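Local coordinates for protein NEQ263 (Nanoarchaeum equitans Kin4-M, PDB 5BN3) that probably binds ATP as the B-type subunit of an archaeal ATP synthase, forming the core complex together with its partner NeqA, at residues L343-R354 and D369-E380. Sequence-based numbering, arbitrary orientation.
Sequences LIKSYAKGLEAR and DKAYLKFAELVE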
ATOM      1  N   LEU B 343      14.412 -21.915 -30.414  1.00 39.07           N
ATOM      2  CA  LEU B 343      15.123 -20.784 -29.833  1.00 38.95           C
ATOM      3  C   LEU B 343      14.561 -20.443 -28.460  1.00 43.24           C
ATOM      4  O   LEU B 343      15.306 -20.321 -27.489  1.00 40.75           O
ATOM      5  CB  LEU B 343      15.033 -19.564 -30.754  1.00 41.54           C
ATOM      6  CG  LEU B 343      15.467 -18.227 -30.148  1.00 47.49           C
ATOM      7  CD1 LEU B 343      16.967 -18.204 -29.903  1.00 40.82           C
ATOM      8  CD2 LEU B 343      15.044 -17.064 -31.033  1.00 38.39           C
ATOM      9  N   ILE B 344      13.242 -20.304 -28.391  1.00 39.27           N
ATOM     10  CA  ILE B 344      12.572 -19.910 -27.156  1.00 39.03           C
ATOM     11  C   ILE B 344      12.744 -20.949 -26.048  1.00 33.69           C
ATOM     12  O   ILE B 344      13.114 -20.611 -24.921  1.00 40.68           O
ATOM     13  CB  ILE B 344      11.068 -19.662 -27.399  1.00 40.71           C
ATOM     14  CG1 ILE B 344      10.869 -18.433 -28.290  1.00 47.96           C
ATOM     15  CG2 ILE B 344      10.340 -19.476 -26.085  1.00 38.72           C
ATOM     16  CD1 ILE B 344      11.494 -17.169 -27.731  1.00 43.99           C
ATOM     17  N   LYS B 345      12.485 -22.211 -26.372  1.00 45.01           N
ATOM     18  CA  LYS B 345      12.544 -23.282 -25.377  1.00 48.32           C
ATOM     19  C   LYS B 345      13.960 -23.543 -24.860  1.00 48.19           C
ATOM     20  O   LYS B 345      14.153 -23.779 -23.669  1.00 49.06           O
ATOM     21  CB  LYS B 345      11.929 -24.570 -25.938  1.00 52.04           C
ATOM     22  CG  LYS B 345      10.450 -24.450 -26.313  1.00 61.92           C
ATOM     23  CD  LYS B 345       9.545 -25.146 -25.302  1.00 79.41           C
ATOM     24  CE  LYS B 345       8.071 -24.833 -25.554  1.00 70.14           C
ATOM     25  NZ  LYS B 345       7.594 -25.272 -26.894  1.00 74.27           N
ATOM     26  N   SER B 346      14.946 -23.497 -25.751  1.00 43.57           N
ATOM     27  CA  SER B 346      16.332 -23.746 -25.364  1.00 47.20           C
ATOM     28  C   SER B 346      16.934 -22.583 -24.576  1.00 52.82           C
ATOM     29  O   SER B 346      17.729 -22.794 -23.661  1.00 50.08           O
ATOM     30  CB  SER B 346      17.194 -24.047 -26.592  1.00 48.25           C
ATOM     31  OG  SER B 346      16.651 -25.115 -27.348  1.00 47.81           O
ATOM     32  N   TYR B 347      16.559 -21.358 -24.938  1.00 44.81           N
ATOM     33  CA  TYR B 347      17.021 -20.169 -24.225  1.00 39.88           C
ATOM     34  C   TYR B 347      16.472 -20.174 -22.803  1.00 42.35           C
ATOM     35  O   TYR B 347      17.192 -19.882 -21.850  1.00 46.86           O
ATOM     36  CB  TYR B 347      16.588 -18.897 -24.967  1.00 38.54           C
ATOM     37  CG  TYR B 347      17.119 -17.611 -24.371  1.00 43.74           C
ATOM     38  CD1 TYR B 347      18.483 -17.392 -24.247  1.00 42.53           C
ATOM     39  CD2 TYR B 347      16.257 -16.608 -23.951  1.00 46.75           C
ATOM     40  CE1 TYR B 347      18.974 -16.220 -23.709  1.00 46.92           C
ATOM     41  CE2 TYR B 347      16.741 -15.429 -23.411  1.00 41.21           C
ATOM     42  CZ  TYR B 347      18.101 -15.243 -23.293  1.00 47.52           C
ATOM     43  OH  TYR B 347      18.595 -14.077 -22.758  1.00 39.84           O
ATOM     44  N   ALA B 348      15.195 -20.518 -22.670  1.00 37.66           N
ATOM     45  CA  ALA B 348      14.551 -20.595 -21.362  1.00 40.85           C
ATOM     46  C   ALA B 348      15.218 -21.637 -20.469  1.00 51.12           C
ATOM     47  O   ALA B 348      15.486 -21.381 -19.294  1.00 43.94           O
ATOM     48  CB  ALA B 348      13.075 -20.905 -21.521  1.00 41.33           C
ATOM     49  N   LYS B 349      15.476 -22.815 -21.027  1.00 49.78           N
ATOM     50  CA  LYS B 349      16.153 -23.874 -20.289  1.00 58.11           C
ATOM     51  C   LYS B 349      17.576 -23.442 -19.938  1.00 54.14           C
ATOM     52  O   LYS B 349      18.087 -23.771 -18.868  1.00 49.87           O
ATOM     53  CB  LYS B 349      16.158 -25.172 -21.101  1.00 54.27           C
ATOM     54  CG  LYS B 349      16.675 -26.386 -20.340  1.00 66.93           C
ATOM     55  CD  LYS B 349      15.899 -27.644 -20.713  1.00 78.32           C
ATOM     56  CE  LYS B 349      16.432 -28.868 -19.980  1.00 76.68           C
ATOM     57  NZ  LYS B 349      16.416 -28.700 -18.500  1.00 88.85           N
ATOM     58  N   GLY B 350      18.200 -22.687 -20.838  1.00 48.66           N
ATOM     59  CA  GLY B 350      19.524 -22.147 -20.590  1.00 44.07           C
ATOM     60  C   GLY B 350      19.541 -21.167 -19.433  1.00 56.43           C
ATOM     61  O   GLY B 350      20.499 -21.128 -18.660  1.00 52.58           O
ATOM     62  N   LEU B 351      18.477 -20.376 -19.310  1.00 43.24           N
ATOM     63  CA  LEU B 351      18.380 -19.388 -18.239  1.00 45.63           C
ATOM     64  C   LEU B 351      18.167 -20.041 -16.874  1.00 45.30           C
ATOM     65  O   LEU B 351      18.690 -19.566 -15.864  1.00 50.60           O
ATOM     66  CB  LEU B 351      17.265 -18.380 -18.532  1.00 48.95           C
ATOM     67  CG  LEU B 351      17.519 -17.412 -19.689  1.00 53.30           C
ATOM     68  CD1 LEU B 351      16.361 -16.444 -19.860  1.00 53.10           C
ATOM     69  CD2 LEU B 351      18.804 -16.653 -19.453  1.00 42.12           C
ATOM     70  N   GLU B 352      17.392 -21.122 -16.851  1.00 46.19           N
ATOM     71  CA  GLU B 352      17.196 -21.899 -15.632  1.00 64.76           C
ATOM     72  C   GLU B 352      18.527 -22.486 -15.182  1.00 60.88           C
ATOM     73  O   GLU B 352      18.876 -22.428 -14.005  1.00 59.00           O
ATOM     74  CB  GLU B 352      16.187 -23.025 -15.869  1.00 54.08           C
ATOM     75  CG  GLU B 352      14.794 -22.560 -16.275  1.00 68.68           C
ATOM     76  CD  GLU B 352      13.888 -23.716 -16.661  1.00 88.83           C
ATOM     77  OE1 GLU B 352      14.389 -24.858 -16.756  1.00 80.41           O
ATOM     78  OE2 GLU B 352      12.678 -23.484 -16.870  1.00 83.90           O
ATOM     79  N   ALA B 353      19.269 -23.045 -16.133  1.00 54.81           N
ATOM     80  CA  ALA B 353      20.591 -23.593 -15.854  1.00 62.76           C
ATOM     81  C   ALA B 353      21.550 -22.510 -15.370  1.00 71.03           C
ATOM     82  O   ALA B 353      22.464 -22.782 -14.593  1.00 77.80           O
ATOM     83  CB  ALA B 353      21.144 -24.274 -17.087  1.00 63.64           C
ATOM     84  N   ARG B 354      21.339 -21.285 -15.840  1.00 69.82           N
ATOM     85  CA  ARG B 354      22.146 -20.147 -15.413  1.00 59.55           C
ATOM     86  C   ARG B 354      21.857 -19.776 -13.959  1.00 71.02           C
ATOM     87  O   ARG B 354      22.770 -19.437 -13.204  1.00 64.92           O
ATOM     88  CB  ARG B 354      21.896 -18.943 -16.327  1.00 60.27           C
ATOM     89  CG  ARG B 354      22.696 -17.704 -15.954  1.00 61.30           C
ATOM     90  CD  ARG B 354      22.352 -16.517 -16.844  1.00 49.28           C
ATOM     91  NE  ARG B 354      22.819 -16.686 -18.218  1.00 63.15           N
ATOM     92  CZ  ARG B 354      22.556 -15.839 -19.209  1.00 61.77           C
ATOM     93  NH1 ARG B 354      21.822 -14.758 -18.985  1.00 52.62           N
ATOM     94  NH2 ARG B 354      23.025 -16.073 -20.427  1.00 52.55           N
ATOM     95  N   ASP B 369      22.600 -29.801 -19.180  1.00 76.23           N
ATOM     96  CA  ASP B 369      22.358 -28.466 -18.640  1.00 82.61           C
ATOM     97  C   ASP B 369      23.540 -27.513 -18.833  1.00 80.32           C
ATOM     98  O   ASP B 369      23.403 -26.305 -18.646  1.00 79.71           O
ATOM     99  CB  ASP B 369      21.977 -28.552 -17.159  1.00 79.99           C
ATOM    100  CG  ASP B 369      20.505 -28.858 -16.951  1.00 92.14           C
ATOM    101  OD1 ASP B 369      19.875 -29.432 -17.865  1.00 96.42           O
ATOM    102  OD2 ASP B 369      19.980 -28.520 -15.870  1.00 96.71           O
ATOM    103  N   LYS B 370      24.696 -28.057 -19.202  1.00 80.95           N
ATOM    104  CA  LYS B 370      25.847 -27.229 -19.554  1.00 86.08           C
ATOM    105  C   LYS B 370      25.743 -26.770 -21.001  1.00 73.40           C
ATOM    106  O   LYS B 370      26.285 -25.732 -21.377  1.00 68.12           O
ATOM    107  CB  LYS B 370      27.158 -27.986 -19.337  1.00 89.93           C
ATOM    108  CG  LYS B 370      27.809 -27.730 -17.988  1.00 96.42           C
ATOM    109  CD  LYS B 370      29.112 -28.501 -17.848  1.00105.37           C
ATOM    110  CE  LYS B 370      29.756 -28.238 -16.502  1.00105.07           C
ATOM    111  NZ  LYS B 370      28.791 -28.483 -15.401  1.00 95.91           N
ATOM    112  N   ALA B 371      25.039 -27.552 -21.811  1.00 67.68           N
ATOM    113  CA  ALA B 371      24.830 -27.214 -23.213  1.00 66.99           C
ATOM    114  C   ALA B 371      23.828 -26.072 -23.369  1.00 77.61           C
ATOM    115  O   ALA B 371      24.022 -25.174 -24.189  1.00 71.58           O
ATOM    116  CB  ALA B 371      24.368 -28.431 -23.980  1.00 68.88           C
ATOM    117  N   TYR B 372      22.753 -26.120 -22.589  1.00 68.96           N
ATOM    118  CA  TYR B 372      21.753 -25.060 -22.601  1.00 62.96           C
ATOM    119  C   TYR B 372      22.325 -23.770 -22.027  1.00 56.96           C
ATOM    120  O   TYR B 372      22.009 -22.677 -22.499  1.00 62.46           O
ATOM    121  CB  TYR B 372      20.510 -25.489 -21.816  1.00 60.93           C
ATOM    122  CG  TYR B 372      19.651 -26.486 -22.551  1.00 59.59           C
ATOM    123  CD1 TYR B 372      18.898 -26.099 -23.647  1.00 62.95           C
ATOM    124  CD2 TYR B 372      19.587 -27.811 -22.148  1.00 76.34           C
ATOM    125  CE1 TYR B 372      18.110 -27.001 -24.326  1.00 60.80           C
ATOM    126  CE2 TYR B 372      18.800 -28.724 -22.821  1.00 68.42           C
ATOM    127  CZ  TYR B 372      18.063 -28.311 -23.909  1.00 77.39           C
ATOM    128  OH  TYR B 372      17.274 -29.208 -24.590  1.00 67.50           O
ATOM    129  N   LEU B 373      23.170 -23.907 -21.008  1.00 60.55           N
ATOM    130  CA  LEU B 373      23.834 -22.766 -20.385  1.00 60.64           C
ATOM    131  C   LEU B 373      24.673 -21.986 -21.393  1.00 72.14           C
ATOM    132  O   LEU B 373      24.650 -20.754 -21.421  1.00 62.77           O
ATOM    133  CB  LEU B 373      24.717 -23.239 -19.229  1.00 67.16           C
ATOM    134  CG  LEU B 373      25.482 -22.150 -18.478  1.00 75.22           C
ATOM    135  CD1 LEU B 373      24.519 -21.092 -17.994  1.00 81.30           C
ATOM    136  CD2 LEU B 373      26.250 -22.734 -17.307  1.00 87.07           C
ATOM    137  N   LYS B 374      25.413 -22.718 -22.219  1.00 65.93           N
ATOM    138  CA  LYS B 374      26.245 -22.110 -23.251  1.00 72.01           C
ATOM    139  C   LYS B 374      25.387 -21.504 -24.359  1.00 55.30           C
ATOM    140  O   LYS B 374      25.723 -20.455 -24.908  1.00 54.16           O
ATOM    141  CB  LYS B 374      27.197 -23.153 -23.839  1.00 62.85           C
ATOM    142  CG  LYS B 374      28.203 -22.592 -24.828  1.00 67.18           C
ATOM    143  CD  LYS B 374      28.934 -23.714 -25.546  1.00 91.40           C
ATOM    144  CE  LYS B 374      30.137 -23.195 -26.315  1.00 97.87           C
ATOM    145  NZ  LYS B 374      30.835 -24.289 -27.049  1.00102.75           N
ATOM    146  N   PHE B 375      24.285 -22.176 -24.682  1.00 53.67           N
ATOM    147  CA  PHE B 375      23.365 -21.717 -25.717  1.00 56.83           C
ATOM    148  C   PHE B 375      22.825 -20.330 -25.390  1.00 51.36           C
ATOM    149  O   PHE B 375      22.817 -19.440 -26.239  1.00 52.57           O
ATOM    150  CB  PHE B 375      22.211 -22.709 -25.876  1.00 53.97           C
ATOM    151  CG  PHE B 375      21.202 -22.310 -26.918  1.00 53.44           C
ATOM    152  CD1 PHE B 375      21.448 -22.542 -28.263  1.00 50.79           C
ATOM    153  CD2 PHE B 375      20.004 -21.714 -26.552  1.00 48.60           C
ATOM    154  CE1 PHE B 375      20.521 -22.177 -29.226  1.00 61.94           C
ATOM    155  CE2 PHE B 375      19.075 -21.348 -27.511  1.00 40.91           C
ATOM    156  CZ  PHE B 375      19.332 -21.581 -28.849  1.00 53.19           C
ATOM    157  N   ALA B 376      22.379 -20.154 -24.151  1.00 55.24           N
ATOM    158  CA  ALA B 376      21.839 -18.877 -23.705  1.00 52.79           C
ATOM    159  C   ALA B 376      22.891 -17.774 -23.748  1.00 52.70           C
ATOM    160  O   ALA B 376      22.578 -16.623 -24.053  1.00 47.87           O
ATOM    161  CB  ALA B 376      21.263 -19.009 -22.307  1.00 54.29           C
ATOM    162  N   GLU B 377      24.134 -18.126 -23.434  1.00 52.44           N
ATOM    163  CA  GLU B 377      25.234 -17.168 -23.487  1.00 47.53           C
ATOM    164  C   GLU B 377      25.484 -16.712 -24.922  1.00 51.38           C
ATOM    165  O   GLU B 377      25.662 -15.522 -25.184  1.00 47.46           O
ATOM    166  CB  GLU B 377      26.512 -17.782 -22.907  1.00 58.56           C
ATOM    167  CG  GLU B 377      27.704 -16.835 -22.909  1.00 70.12           C
ATOM    168  CD  GLU B 377      29.031 -17.553 -22.745  1.00 99.02           C
ATOM    169  OE1 GLU B 377      29.044 -18.676 -22.196  1.00 97.98           O
ATOM    170  OE2 GLU B 377      30.065 -16.993 -23.170  1.00 81.87           O
ATOM    171  N   LEU B 378      25.488 -17.667 -25.848  1.00 45.42           N
ATOM    172  CA  LEU B 378      25.751 -17.381 -27.258  1.00 57.03           C
ATOM    173  C   LEU B 378      24.578 -16.682 -27.949  1.00 48.37           C
ATOM    174  O   LEU B 378      24.781 -15.879 -28.860  1.00 46.74           O
ATOM    175  CB  LEU B 378      26.109 -18.668 -28.004  1.00 54.46           C
ATOM    176  CG  LEU B 378      27.399 -19.393 -27.614  1.00 61.82           C
ATOM    177  CD1 LEU B 378      27.455 -20.766 -28.261  1.00 58.86           C
ATOM    178  CD2 LEU B 378      28.605 -18.578 -28.025  1.00 61.50           C
ATOM    179  N   VAL B 379      23.357 -16.998 -27.526  1.00 46.71           N
ATOM    180  CA  VAL B 379      22.170 -16.324 -28.047  1.00 47.28           C
ATOM    181  C   VAL B 379      22.273 -14.823 -27.797  1.00 38.33           C
ATOM    182  O   VAL B 379      22.020 -14.012 -28.687  1.00 44.88           O
ATOM    183  CB  VAL B 379      20.879 -16.881 -27.403  1.00 50.42           C
ATOM    184  CG1 VAL B 379      19.739 -15.885 -27.517  1.00 47.66           C
ATOM    185  CG2 VAL B 379      20.491 -18.197 -28.049  1.00 50.41           C
ATOM    186  N   GLU B 380      22.672 -14.462 -26.583  1.00 44.88           N
ATOM    187  CA  GLU B 380      22.789 -13.060 -26.210  1.00 49.35           C
ATOM    188  C   GLU B 380      23.962 -12.378 -26.914  1.00 49.71           C
ATOM    189  O   GLU B 380      23.883 -11.198 -27.251  1.00 46.61           O
ATOM    190  CB  GLU B 380      22.912 -12.926 -24.687  1.00 46.00           C
ATOM    191  CG  GLU B 380      21.692 -13.445 -23.932  1.00 44.16           C
ATOM    192  CD  GLU B 380      21.875 -13.452 -22.425  1.00 59.93           C
ATOM    193  OE1 GLU B 380      22.995 -13.168 -21.951  1.00 51.46           O
ATOM    194  OE2 GLU B 380      20.891 -13.746 -21.712  1.00 47.49           O
TER
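Glu380 gathers two donors from the facing helix onto one oxygen, a case of a buried carboxylate satisfied across a helix crossing. Tyr347 OH donates a hydrogen bond to the anti lone pair of Glu380 OE2, 2.5 Å away. Arg354 NH1 reaches the same Glu380 OE2 at 3.1 Å from the syn side, out of the carboxylate plane, and completes a salt bridge. Arg354 NH2 adds a weak bond to OE1, which also has a long, weak ion pair with Lys312. Guanidinium and carboxylate planes stand 73° apart, so this is no flat bidentate pair; Leu351 CD2 covers one guanidinium face. The tyrosine reaches the acid because its CG lies anti to the backbone N (chi1 -175°), which lays the ring beside Ala376 and Val379. With an alanine here in place of Glu380, the Tyr347 hydroxyl and the guanidinium of Arg354 are likely to lose the acceptor they share.

At the other end, Lys349 runs its CG over one face of the Tyr372 ring, 3.8 Å from the centroid in a CH-pi contact, while Lys349 NZ forms a loose 3.6 Å salt bridge with Asp369 OD1. Ser346 OG bonds to Ile342 O in its own helix, and Ser346 CB meets Phe375 CE2 at 3.4 Å. Between these ends Gly350 CA lies 3.2 Å from Tyr372 O, where a side chain would clash. Gly350 and Ala376, a knob among Tyr347, Gly350, Leu351 and Arg354, are consistent with the 7.3 Å approach of the segment axes at -109°: a close, steep helix-helix crossing within the helical C-terminal domain of V- and A-type ATP synthases.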